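PDB 2XR1: transcription termination factor FttA from Methanosarcina mazei, which probably terminates transcription genome-wide by cleaving nascent RNA at the exit channel of RNA polymerase, using a zinc-dependent metallo-beta-lactamase nuclease centre. Local coordinates for residues G196-F200 with M223-L227; I211-V215 with L248-V254; I238-V243 with Y262-C268; R273-V277 with T304-P310. All blocks are in the same frame, centred on the assembly; numbering follows the deposited sequence.

How the contacts relate
Four contacts, all within the metallo-beta-lactamase domain, illustrate how a sheet and its connecting loops can carry a metal site. Contact 1 closes the first loop, joining the chain at the start of strand 199-203 to a loop beyond strand 208-211. Contact 2 opens before that loop closes, so the two cross; it brings the end of strand 208-211 to zinc-binding helix 248-251. Contact 3 in turn crosses contact 2, pairing strands 240-242 and 266-268, which this helix and helix 254-259 connect. Contact 4 follows in series: helix 270-290 leaves strand 266-268 and packs where helix 299-306 returns to strand 308-310, the next strand of the same sheet.

Contact 1 of 4, residues G196-F200 with M223-L227; sequences GRSCF and MTPYL
A buried arginine in a left-handed backbone conformation dominates this contact. R197 (phi/psi 47/43) follows G196, whose own angles would drive a CB into the carbonyl oxygen of the preceding residue. With chi1 p and chi2 and chi3 t, the arginine extends over M223 to Y226, and its NH1 donates to T224 O at 2.8 Å. The sulfur of M223 lies over one face of the guanidinium, and E194 forms a salt bridge with NE. The backbones come nearest at R197 and P225, whose CA atoms are 5.6 Å apart. C199 (chi1 t) adds apolar packing: its CB is 3.8 Å from P225 CB, and its SG 4.0 Å from L227 CD2. The second segment turns at Y226, the centre of an inverse gamma turn closed weakly from L227 N to P225 O (2.8 Å); the Y226 ring also meets W183 of the second subunit. With the side chain of R197 about 7 Å from that of zinc ligand D249, a loop here packs on the start of strand 199-203, beside the zinc site of the metallo-beta-lactamase fold.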
loop_
_atom_site.group_PDB
_atom_site.type_symbol
_atom_site.label_atom_id
_atom_site.label_comp_id
_atom_site.label_asym_id
_atom_site.label_seq_id
_atom_site.Cartn_x
_atom_site.Cartn_y
_atom_site.Cartn_z
ATOM N N GLY B 196 19.345 -4.485 4.562
ATOM C CA GLY B 196 18.973 -3.758 5.756
ATOM C C GLY B 196 17.485 -3.517 5.852
ATOM O O GLY B 196 16.823 -3.351 4.849
ATOM N N ARG B 197 17.002 -3.538 7.099
ATOM C CA ARG B 197 15.641 -3.248 7.515
ATOM C C ARG B 197 14.557 -3.936 6.699
ATOM O O ARG B 197 13.549 -3.332 6.380
ATOM C CB ARG B 197 15.401 -1.750 7.621
ATOM C CG ARG B 197 15.702 -0.957 6.360
ATOM C CD ARG B 197 15.071 0.442 6.380
ATOM N NE ARG B 197 15.184 1.038 5.071
ATOM C CZ ARG B 197 14.800 2.258 4.756
ATOM N NH1 ARG B 197 14.247 3.044 5.669
ATOM N NH2 ARG B 197 14.992 2.695 3.508
ATOM N N SER B 198 14.787 -5.212 6.400
ATOM C CA SER B 198 13.812 -6.088 5.846
ATOM C C SER B 198 12.560 -6.024 6.672
ATOM O O SER B 198 12.611 -6.041 7.927
ATOM C CB SER B 198 14.326 -7.523 5.851
ATOM O OG SER B 198 15.298 -7.788 4.819
ATOM N N CYS B 199 11.431 -5.970 5.961
ATOM C CA CYS B 199 10.114 -5.875 6.571
ATOM C C CYS B 199 9.069 -5.874 5.437
ATOM O O CYS B 199 9.123 -5.014 4.562
ATOM C CB CYS B 199 10.003 -4.593 7.393
ATOM S SG CYS B 199 8.439 -4.448 8.275
ATOM N N PHE B 200 8.178 -6.861 5.414
ATOM C CA PHE B 200 7.251 -7.045 4.312
ATOM C C PHE B 200 5.857 -7.298 4.862
ATOM O O PHE B 200 5.661 -7.894 5.930
ATOM C CB PHE B 200 7.702 -8.231 3.443
ATOM C CG PHE B 200 8.960 -7.975 2.706
ATOM C CD1 PHE B 200 8.930 -7.400 1.409
ATOM C CD2 PHE B 200 10.176 -8.228 3.288
ATOM C CE1 PHE B 200 10.097 -7.117 0.726
ATOM C CE2 PHE B 200 11.373 -7.924 2.597
ATOM C CZ PHE B 200 11.333 -7.374 1.315
ATOM N N MET B 223 17.782 4.564 10.955
ATOM C CA MET B 223 16.776 4.282 9.894
ATOM C C MET B 223 15.977 2.981 10.078
ATOM O O MET B 223 16.513 1.896 10.151
ATOM C CB MET B 223 17.453 4.260 8.511
ATOM C CG MET B 223 16.739 5.064 7.418
ATOM S SD MET B 223 17.677 5.199 5.820
ATOM C CE MET B 223 18.291 6.899 5.892
ATOM N N THR B 224 14.670 3.117 10.149
ATOM C CA THR B 224 13.798 2.005 10.380
ATOM C C THR B 224 13.045 1.689 9.101
ATOM O O THR B 224 13.088 2.442 8.152
ATOM C CB THR B 224 12.773 2.372 11.460
ATOM O OG1 THR B 224 11.882 3.357 10.938
ATOM C CG2 THR B 224 13.455 2.925 12.705
ATOM N N PRO B 225 12.361 0.557 9.062
ATOM C CA PRO B 225 11.394 0.379 7.992
ATOM C C PRO B 225 10.271 1.438 8.095
ATOM O O PRO B 225 10.132 2.094 9.134
ATOM C CB PRO B 225 10.840 -0.996 8.255
ATOM C CG PRO B 225 11.855 -1.666 9.102
ATOM C CD PRO B 225 12.515 -0.637 9.892
ATOM N N TYR B 226 9.512 1.617 7.014
ATOM C CA TYR B 226 8.402 2.562 7.028
ATOM C C TYR B 226 7.210 1.971 7.797
ATOM O O TYR B 226 6.219 1.548 7.211
ATOM C CB TYR B 226 7.985 2.966 5.589
ATOM C CG TYR B 226 9.057 3.679 4.812
ATOM C CD1 TYR B 226 9.214 5.019 4.915
ATOM C CD2 TYR B 226 9.937 2.978 4.019
ATOM C CE1 TYR B 226 10.244 5.671 4.225
ATOM C CE2 TYR B 226 10.941 3.595 3.348
ATOM C CZ TYR B 226 11.096 4.921 3.450
ATOM O OH TYR B 226 12.082 5.531 2.760
ATOM N N LEU B 227 7.315 1.960 9.119
ATOM C CA LEU B 227 6.284 1.371 9.957
ATOM C C LEU B 227 5.093 2.309 10.189
ATOM O O LEU B 227 4.103 1.853 10.754
ATOM C CB LEU B 227 6.854 0.954 11.310
ATOM C CG LEU B 227 7.912 -0.144 11.314
ATOM C CD1 LEU B 227 8.463 -0.414 12.736
ATOM C CD2 LEU B 227 7.370 -1.441 10.661
#

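Contact 2 of 4, residues I211-V215 with L248-V254; sequences IDCGV and LDHQGLV. With ZN (zinc ion), chain F.
The segment 211-215 leaves its strand in an extended conformation, with D212 at positive phi (66/156), and runs beside the short helix 248-251 and the type I turn Q251-V254. Three backbone hydrogen bonds fix the pairing: C213 N to H250 O (2.9 Å), L253 N to C213 O (2.9 Å) and V215 N to L248 O (3.3 Å). Closest of all are G214 and H250, with CA atoms 3.9 Å apart; a CB on G214 would clash with D249 O, which instead receives a CA-H...O contact from G214 CA at 3.4 Å. D249 and H250 are the last two residues of the HxHxDH motif (H245, H247, D249, H250) of the metallo-beta-lactamase fold, and D212, just after strand 208-211, probably corresponds to the motif 1 aspartate of the family. H250 (chi1 m, chi2 -102°) uses both ring nitrogens: ND1 donates to D212 OD2 at 2.8 Å, while NE2 binds zinc at 2.1 Å. D249 (chi1 p) supplies OD2 to the same ion, also at 2.1 Å, and D355 and H607 complete the site. D212 OD2 has a second partner in T244. Among the apolar side chains, V215 CG2 packs on L248 CB and V215 CG1 on L253 CG, each at 3.9 Å, and C213 CB lies 3.9 Å from V254 CG2.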
loop_
_atom_site.group_PDB
_atom_site.type_symbol
_atom_site.label_atom_id
_atom_site.label_comp_id
_atom_site.label_asym_id
_atom_site.label_seq_id
_atom_site.Cartn_x
_atom_site.Cartn_y
_atom_site.Cartn_z
ATOM N N ILE B 211 6.305 -10.076 7.577
ATOM C CA ILE B 211 7.477 -10.903 7.553
ATOM C C ILE B 211 8.697 -10.011 7.806
ATOM O O ILE B 211 8.990 -9.109 7.021
ATOM C CB ILE B 211 7.630 -11.679 6.245
ATOM C CG1 ILE B 211 6.478 -12.678 6.065
ATOM C CG2 ILE B 211 8.973 -12.454 6.239
ATOM C CD1 ILE B 211 5.279 -12.223 5.195
ATOM N N ASP B 212 9.391 -10.297 8.909
ATOM C CA ASP B 212 10.592 -9.588 9.354
ATOM C C ASP B 212 10.305 -8.129 9.762
ATOM O O ASP B 212 9.317 -7.527 9.353
ATOM C CB ASP B 212 11.760 -9.693 8.339
ATOM C CG ASP B 212 12.399 -11.120 8.285
ATOM O OD1 ASP B 212 12.171 -11.899 9.258
ATOM O OD2 ASP B 212 13.148 -11.472 7.283
ATOM N N CYS B 213 11.169 -7.595 10.617
ATOM C CA CYS B 213 11.194 -6.220 10.919
ATOM C C CYS B 213 12.565 -5.809 11.406
ATOM O O CYS B 213 12.771 -5.727 12.602
ATOM C CB CYS B 213 10.167 -5.920 11.958
ATOM S SG CYS B 213 9.915 -4.161 12.055
ATOM N N GLY B 214 13.483 -5.505 10.468
ATOM C CA GLY B 214 14.904 -5.372 10.780
ATOM C C GLY B 214 15.404 -3.998 11.127
ATOM O O GLY B 214 14.694 -3.025 10.956
ATOM N N VAL B 215 16.640 -3.923 11.616
ATOM C CA VAL B 215 17.347 -2.662 11.761
ATOM C C VAL B 215 18.052 -2.352 10.469
ATOM O O VAL B 215 18.316 -3.243 9.700
ATOM C CB VAL B 215 18.432 -2.693 12.875
ATOM C CG1 VAL B 215 17.819 -2.913 14.213
ATOM C CG2 VAL B 215 19.459 -3.768 12.583
ATOM N N LEU B 248 20.025 -9.389 13.150
ATOM C CA LEU B 248 19.485 -8.099 13.527
ATOM C C LEU B 248 18.744 -7.403 12.388
ATOM O O LEU B 248 17.690 -6.850 12.615
ATOM C CB LEU B 248 20.568 -7.207 14.133
ATOM C CG LEU B 248 20.637 -7.455 15.646
ATOM C CD1 LEU B 248 21.923 -6.947 16.244
ATOM C CD2 LEU B 248 19.392 -6.904 16.382
ATOM N N ASP B 249 19.260 -7.503 11.160
ATOM C CA ASP B 249 18.662 -6.846 10.003
ATOM C C ASP B 249 17.363 -7.516 9.621
ATOM O O ASP B 249 16.834 -7.182 8.591
ATOM C CB ASP B 249 19.653 -6.790 8.801
ATOM C CG ASP B 249 20.005 -8.194 8.203
ATOM O OD1 ASP B 249 20.516 -9.044 8.968
ATOM O OD2 ASP B 249 19.813 -8.475 6.977
ATOM N N HIS B 250 16.890 -8.495 10.406
ATOM C CA HIS B 250 15.574 -9.122 10.196
ATOM C C HIS B 250 14.598 -9.194 11.410
ATOM O O HIS B 250 13.382 -9.385 11.221
ATOM C CB HIS B 250 15.768 -10.533 9.683
ATOM C CG HIS B 250 16.484 -10.595 8.373
ATOM N ND1 HIS B 250 15.839 -10.798 7.167
ATOM C CD2 HIS B 250 17.792 -10.457 8.083
ATOM C CE1 HIS B 250 16.734 -10.777 6.198
ATOM N NE2 HIS B 250 17.924 -10.564 6.720
ATOM N N GLN B 251 15.144 -9.137 12.630
ATOM C CA GLN B 251 14.373 -9.186 13.873
ATOM C C GLN B 251 14.599 -7.954 14.770
ATOM O O GLN B 251 13.820 -7.673 15.684
ATOM C CB GLN B 251 14.687 -10.462 14.658
ATOM C CG GLN B 251 16.207 -10.804 14.960
ATOM C CD GLN B 251 16.805 -10.045 16.145
ATOM O OE1 GLN B 251 16.124 -9.255 16.814
ATOM N NE2 GLN B 251 18.081 -10.272 16.416
ATOM N N GLY B 252 15.647 -7.199 14.496
ATOM C CA GLY B 252 16.076 -6.177 15.431
ATOM C C GLY B 252 15.085 -5.116 15.887
ATOM O O GLY B 252 15.252 -4.546 16.945
ATOM N N LEU B 253 14.070 -4.827 15.078
ATOM C CA LEU B 253 13.057 -3.864 15.458
ATOM C C LEU B 253 11.711 -4.515 15.770
ATOM O O LEU B 253 10.725 -3.820 16.035
ATOM C CB LEU B 253 12.902 -2.808 14.386
ATOM C CG LEU B 253 14.059 -1.783 14.348
ATOM C CD1 LEU B 253 13.846 -0.847 13.181
ATOM C CD2 LEU B 253 14.166 -1.018 15.614
ATOM N N VAL B 254 11.671 -5.831 15.859
ATOM C CA VAL B 254 10.454 -6.463 16.287
ATOM C C VAL B 254 9.998 -5.943 17.655
ATOM O O VAL B 254 8.806 -5.772 17.863
ATOM C CB VAL B 254 10.560 -7.980 16.300
ATOM C CG1 VAL B 254 9.338 -8.635 17.074
ATOM C CG2 VAL B 254 10.668 -8.474 14.869
HETATM ZN ZN ZN F . 19.911 -10.314 5.971
#

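Contact 3 of 4, residues I238-V243 with Y262-C268; sequences IDAVIV and YEGPVYC
The two strands here are the ends of a beta-alpha-beta crossover in the metallo-beta-lactamase sheet: strand 240-242 leads through helices 248-251 and 254-259 to its parallel neighbour 266-268. The short axes approach to 4.7 Å and cross at -30°. Before the second strand begins, Y262 (chi1 t) points its ring at the first segment, with CE1 3.8 Å from I238 CB and CE2 3.7 Å from V241 CG2. The chain passes through G264 to P265, whose CG touches A240 CB at 4.1 Å and whose carbonyl oxygen accepts twice: from V241 N at 3.1 Å and from Y262 OH at 2.7 Å. V266 then pairs with V241, CA to CA 4.7 Å, and turns its side chain to the face covered by helix 254-259; its CG1 lies 3.5 Å from V243 CG2. Next, Y267 pairs with I242 (CA to CA 4.8 Å) on the opposite face, towards I319. Its N donates to V241 O at 2.8 Å and its O accepts from V243 N at 3.0 Å, while its ring edge meets A240 CB, 3.6 Å from CE2. At C268, CB sits 3.5 Å from V243 O.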
loop_
_atom_site.group_PDB
_atom_site.type_symbol
_atom_site.label_atom_id
_atom_site.label_comp_id
_atom_site.label_asym_id
_atom_site.label_seq_id
_atom_site.Cartn_x
_atom_site.Cartn_y
_atom_site.Cartn_z
ATOM N N ILE B 238 -2.519 -6.296 12.687
ATOM C CA ILE B 238 -1.564 -7.292 12.263
ATOM C C ILE B 238 -1.785 -8.641 12.963
ATOM O O ILE B 238 -1.569 -8.771 14.150
ATOM C CB ILE B 238 -0.096 -6.865 12.489
ATOM C CG1 ILE B 238 0.175 -5.468 11.930
ATOM C CG2 ILE B 238 0.790 -7.846 11.827
ATOM C CD1 ILE B 238 0.179 -5.390 10.438
ATOM N N ASP B 239 -2.136 -9.662 12.187
ATOM C CA ASP B 239 -2.361 -10.987 12.710
ATOM C C ASP B 239 -1.100 -11.665 13.263
ATOM O O ASP B 239 -1.166 -12.376 14.288
ATOM C CB ASP B 239 -3.016 -11.848 11.644
ATOM C CG ASP B 239 -4.444 -11.372 11.303
ATOM O OD1 ASP B 239 -4.641 -10.143 10.994
ATOM O OD2 ASP B 239 -5.394 -12.225 11.374
ATOM N N ALA B 240 0.042 -11.458 12.603
ATOM C CA ALA B 240 1.288 -12.109 13.037
ATOM C C ALA B 240 2.538 -11.457 12.504
ATOM O O ALA B 240 2.517 -10.735 11.547
ATOM C CB ALA B 240 1.274 -13.551 12.656
ATOM N N VAL B 241 3.639 -11.712 13.174
ATOM C CA VAL B 241 4.942 -11.317 12.707
ATOM C C VAL B 241 5.711 -12.614 12.532
ATOM O O VAL B 241 5.693 -13.460 13.416
ATOM C CB VAL B 241 5.637 -10.335 13.710
ATOM C CG1 VAL B 241 7.053 -10.073 13.321
ATOM C CG2 VAL B 241 4.845 -8.975 13.769
ATOM N N ILE B 242 6.337 -12.795 11.368
ATOM C CA ILE B 242 7.229 -13.912 11.173
ATOM C C ILE B 242 8.672 -13.425 11.159
ATOM O O ILE B 242 9.000 -12.480 10.481
ATOM C CB ILE B 242 6.870 -14.684 9.915
ATOM C CG1 ILE B 242 5.648 -15.570 10.194
ATOM C CG2 ILE B 242 7.993 -15.611 9.495
ATOM C CD1 ILE B 242 4.334 -14.895 10.136
ATOM N N VAL B 243 9.536 -14.071 11.911
ATOM C CA VAL B 243 10.956 -13.777 11.887
ATOM C C VAL B 243 11.627 -14.947 11.154
ATOM O O VAL B 243 11.558 -16.110 11.579
ATOM C CB VAL B 243 11.507 -13.627 13.316
ATOM C CG1 VAL B 243 12.981 -13.434 13.286
ATOM C CG2 VAL B 243 10.801 -12.457 14.086
ATOM N N TYR B 262 1.654 -3.325 19.254
ATOM C CA TYR B 262 1.397 -4.658 18.739
ATOM C C TYR B 262 1.262 -5.607 19.907
ATOM O O TYR B 262 1.992 -5.488 20.907
ATOM C CB TYR B 262 2.547 -5.114 17.844
ATOM C CG TYR B 262 2.351 -6.488 17.237
ATOM C CD1 TYR B 262 1.280 -6.762 16.413
ATOM C CD2 TYR B 262 3.244 -7.519 17.508
ATOM C CE1 TYR B 262 1.109 -8.031 15.870
ATOM C CE2 TYR B 262 3.090 -8.783 16.964
ATOM C CZ TYR B 262 2.025 -9.036 16.151
ATOM O OH TYR B 262 1.887 -10.285 15.617
ATOM N N GLU B 263 0.332 -6.547 19.778
ATOM C CA GLU B 263 0.057 -7.515 20.843
ATOM C C GLU B 263 -0.277 -8.946 20.352
ATOM O O GLU B 263 -0.866 -9.748 21.081
ATOM C CB GLU B 263 -1.035 -6.933 21.772
ATOM C CG GLU B 263 -0.428 -6.364 23.067
ATOM C CD GLU B 263 -1.349 -5.473 23.863
ATOM O OE1 GLU B 263 -2.537 -5.327 23.495
ATOM O OE2 GLU B 263 -0.887 -4.910 24.884
ATOM N N GLY B 264 0.115 -9.255 19.117
ATOM C CA GLY B 264 -0.039 -10.582 18.568
ATOM C C GLY B 264 1.261 -11.401 18.694
ATOM O O GLY B 264 2.191 -11.022 19.414
ATOM N N PRO B 265 1.324 -12.535 17.981
ATOM C CA PRO B 265 2.411 -13.458 18.067
ATOM C C PRO B 265 3.574 -13.133 17.139
ATOM O O PRO B 265 3.401 -12.457 16.125
ATOM C CB PRO B 265 1.772 -14.738 17.610
ATOM C CG PRO B 265 0.747 -14.294 16.629
ATOM C CD PRO B 265 0.247 -13.017 17.095
ATOM N N VAL B 266 4.756 -13.627 17.509
ATOM C CA VAL B 266 5.923 -13.608 16.671
ATOM C C VAL B 266 6.250 -15.073 16.429
ATOM O O VAL B 266 6.447 -15.821 17.397
ATOM C CB VAL B 266 7.099 -12.938 17.393
ATOM C CG1 VAL B 266 8.316 -12.987 16.510
ATOM C CG2 VAL B 266 6.753 -11.545 17.796
ATOM N N TYR B 267 6.278 -15.508 15.170
ATOM C CA TYR B 267 6.521 -16.937 14.849
ATOM C C TYR B 267 7.909 -17.056 14.268
ATOM O O TYR B 267 8.252 -16.295 13.371
ATOM C CB TYR B 267 5.560 -17.485 13.810
ATOM C CG TYR B 267 4.154 -17.572 14.261
ATOM C CD1 TYR B 267 3.750 -18.588 15.091
ATOM C CD2 TYR B 267 3.223 -16.642 13.842
ATOM C CE1 TYR B 267 2.445 -18.677 15.527
ATOM C CE2 TYR B 267 1.909 -16.704 14.269
ATOM C CZ TYR B 267 1.533 -17.712 15.125
ATOM O OH TYR B 267 0.258 -17.761 15.579
ATOM N N CYS B 268 8.691 -18.014 14.799
ATOM C CA CYS B 268 10.035 -18.304 14.308
ATOM C C CYS B 268 10.453 -19.679 14.755
ATOM O O CYS B 268 9.719 -20.326 15.433
ATOM C CB CYS B 268 11.034 -17.311 14.849
ATOM S SG CYS B 268 11.169 -17.466 16.613
#

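Contact 4 of 4, residues R273-V277 with T304-P310; sequences RDLMV and TLKHTIP
R273 lays the aliphatic part of its side chain over L305 and T308: its CD is 3.3 Å from L305 CD1, and its CG is 3.4 Å from T308 CG2. The arginine starts from chi1 t and folds back, so that P310 CD lies over one face of the guanidinium, 4.2 Å from R273 NH1. Helix 273-277 runs at 146° to the short, weakly bonded strand 308-310, their axes 10.6 Å apart at closest. The nearest CA pairs are R273 with P310 (6.9 Å) and V277 with L305 (7.4 Å). One turn along the helix, V277 CG2 reaches L305 CD1 at 3.9 Å, and M276 (t, t, p) brings CE to 3.8 Å from T308 OG1. These elements belong to a second beta-alpha-beta crossover, in which helices 270-290 and 299-306 connect the neighbouring parallel strands 266-268 and 308-310. Two polar groups of the contact bond within their own segments: T308 OG1 donates to T304 O at 2.6 Å, and R273 NE forms a salt bridge with D274 OD1 that includes a weak hydrogen bond (3.4 Å). With no hydrogen bond crossing between the segments, the contact relies on shape and van der Waals packing, and R273 contributes its methylenes and a guanidinium face rather than a charge pair to the other segment.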
loop_
_atom_site.group_PDB
_atom_site.type_symbol
_atom_site.label_atom_id
_atom_site.label_comp_id
_atom_site.label_asym_id
_atom_site.label_seq_id
_atom_site.Cartn_x
_atom_site.Cartn_y
_atom_site.Cartn_z
ATOM N N ARG B 273 14.512 -18.156 18.123
ATOM C CA ARG B 273 13.976 -17.532 19.296
ATOM C C ARG B 273 15.115 -17.190 20.240
ATOM O O ARG B 273 15.249 -16.061 20.696
ATOM C CB ARG B 273 13.038 -18.507 19.961
ATOM C CG ARG B 273 12.006 -17.842 20.805
ATOM C CD ARG B 273 12.269 -17.993 22.235
ATOM N NE ARG B 273 12.343 -19.367 22.708
ATOM C CZ ARG B 273 11.383 -19.994 23.402
ATOM N NH1 ARG B 273 10.190 -19.418 23.652
ATOM N NH2 ARG B 273 11.601 -21.230 23.852
ATOM N N ASP B 274 15.955 -18.179 20.503
ATOM C CA ASP B 274 17.046 -18.004 21.465
ATOM C C ASP B 274 18.077 -16.961 21.014
ATOM O O ASP B 274 18.530 -16.131 21.835
ATOM C CB ASP B 274 17.717 -19.345 21.710
ATOM C CG ASP B 274 16.790 -20.354 22.412
ATOM O OD1 ASP B 274 15.719 -19.948 22.949
ATOM O OD2 ASP B 274 17.152 -21.566 22.452
ATOM N N LEU B 275 18.417 -16.980 19.708
ATOM C CA LEU B 275 19.398 -16.064 19.153
ATOM C C LEU B 275 18.850 -14.657 19.168
ATOM O O LEU B 275 19.550 -13.742 19.558
ATOM C CB LEU B 275 19.806 -16.480 17.750
ATOM C CG LEU B 275 20.580 -17.799 17.690
ATOM C CD1 LEU B 275 20.617 -18.448 16.282
ATOM C CD2 LEU B 275 21.938 -17.571 18.298
ATOM N N MET B 276 17.587 -14.501 18.798
ATOM C CA MET B 276 16.930 -13.215 18.731
ATOM C C MET B 276 16.991 -12.499 20.089
ATOM O O MET B 276 17.276 -11.300 20.164
ATOM C CB MET B 276 15.473 -13.417 18.330
ATOM C CG MET B 276 14.575 -12.195 18.531
ATOM S SD MET B 276 13.000 -12.412 17.625
ATOM C CE MET B 276 12.122 -13.566 18.698
ATOM N N VAL B 277 16.705 -13.225 21.167
ATOM C CA VAL B 277 16.784 -12.622 22.492
ATOM C C VAL B 277 18.225 -12.184 22.796
ATOM O O VAL B 277 18.471 -11.082 23.302
ATOM C CB VAL B 277 16.236 -13.591 23.589
ATOM C CG1 VAL B 277 16.693 -13.190 24.999
ATOM C CG2 VAL B 277 14.703 -13.619 23.506
ATOM N N THR B 304 8.333 -9.187 23.750
ATOM C CA THR B 304 8.408 -9.912 22.506
ATOM C C THR B 304 8.544 -11.411 22.756
ATOM O O THR B 304 7.994 -12.223 21.979
ATOM C CB THR B 304 9.634 -9.495 21.685
ATOM O OG1 THR B 304 9.532 -8.111 21.367
ATOM C CG2 THR B 304 9.769 -10.297 20.416
ATOM N N LEU B 305 9.313 -11.784 23.785
ATOM C CA LEU B 305 9.533 -13.194 24.068
ATOM C C LEU B 305 8.242 -13.841 24.586
ATOM O O LEU B 305 7.953 -14.977 24.262
ATOM C CB LEU B 305 10.679 -13.360 25.068
ATOM C CG LEU B 305 11.056 -14.743 25.583
ATOM C CD1 LEU B 305 11.479 -15.653 24.454
ATOM C CD2 LEU B 305 12.177 -14.600 26.626
ATOM N N LYS B 306 7.467 -13.118 25.392
ATOM C CA LYS B 306 6.178 -13.617 25.896
ATOM C C LYS B 306 5.216 -13.851 24.757
ATOM O O LYS B 306 4.255 -14.604 24.887
ATOM C CB LYS B 306 5.523 -12.611 26.843
ATOM C CG LYS B 306 6.061 -12.663 28.210
ATOM C CD LYS B 306 5.260 -11.804 29.192
ATOM C CE LYS B 306 5.730 -10.344 29.212
ATOM N NZ LYS B 306 5.531 -9.723 30.517
ATOM N N HIS B 307 5.454 -13.185 23.635
ATOM C CA HIS B 307 4.608 -13.369 22.468
ATOM C C HIS B 307 5.250 -14.225 21.421
ATOM O O HIS B 307 4.697 -14.359 20.338
ATOM C CB HIS B 307 4.251 -11.994 21.869
ATOM C CG HIS B 307 3.335 -11.189 22.727
ATOM N ND1 HIS B 307 3.752 -10.590 23.893
ATOM C CD2 HIS B 307 2.020 -10.896 22.599
ATOM C CE1 HIS B 307 2.725 -9.969 24.459
ATOM N NE2 HIS B 307 1.663 -10.126 23.686
ATOM N N THR B 308 6.407 -14.807 21.682
ATOM C CA THR B 308 7.013 -15.622 20.658
ATOM C C THR B 308 6.503 -17.070 20.726
ATOM O O THR B 308 6.485 -17.690 21.798
ATOM C CB THR B 308 8.543 -15.623 20.739
ATOM O OG1 THR B 308 9.025 -14.278 20.705
ATOM C CG2 THR B 308 9.157 -16.385 19.556
ATOM N N ILE B 309 6.135 -17.606 19.557
ATOM C CA ILE B 309 5.692 -18.992 19.428
ATOM C C ILE B 309 6.582 -19.775 18.461
ATOM O O ILE B 309 6.505 -19.624 17.259
ATOM C CB ILE B 309 4.230 -19.053 18.974
ATOM C CG1 ILE B 309 3.343 -18.194 19.892
ATOM C CG2 ILE B 309 3.767 -20.475 18.961
ATOM C CD1 ILE B 309 1.957 -17.946 19.337
ATOM N N PRO B 310 7.469 -20.596 18.982
ATOM C CA PRO B 310 8.364 -21.297 18.061
ATOM C C PRO B 310 7.676 -22.381 17.308
ATOM O O PRO B 310 6.839 -23.027 17.876
ATOM C CB PRO B 310 9.383 -21.944 18.985
ATOM C CG PRO B 310 8.685 -22.025 20.369
ATOM C CD PRO B 310 7.835 -20.797 20.413
#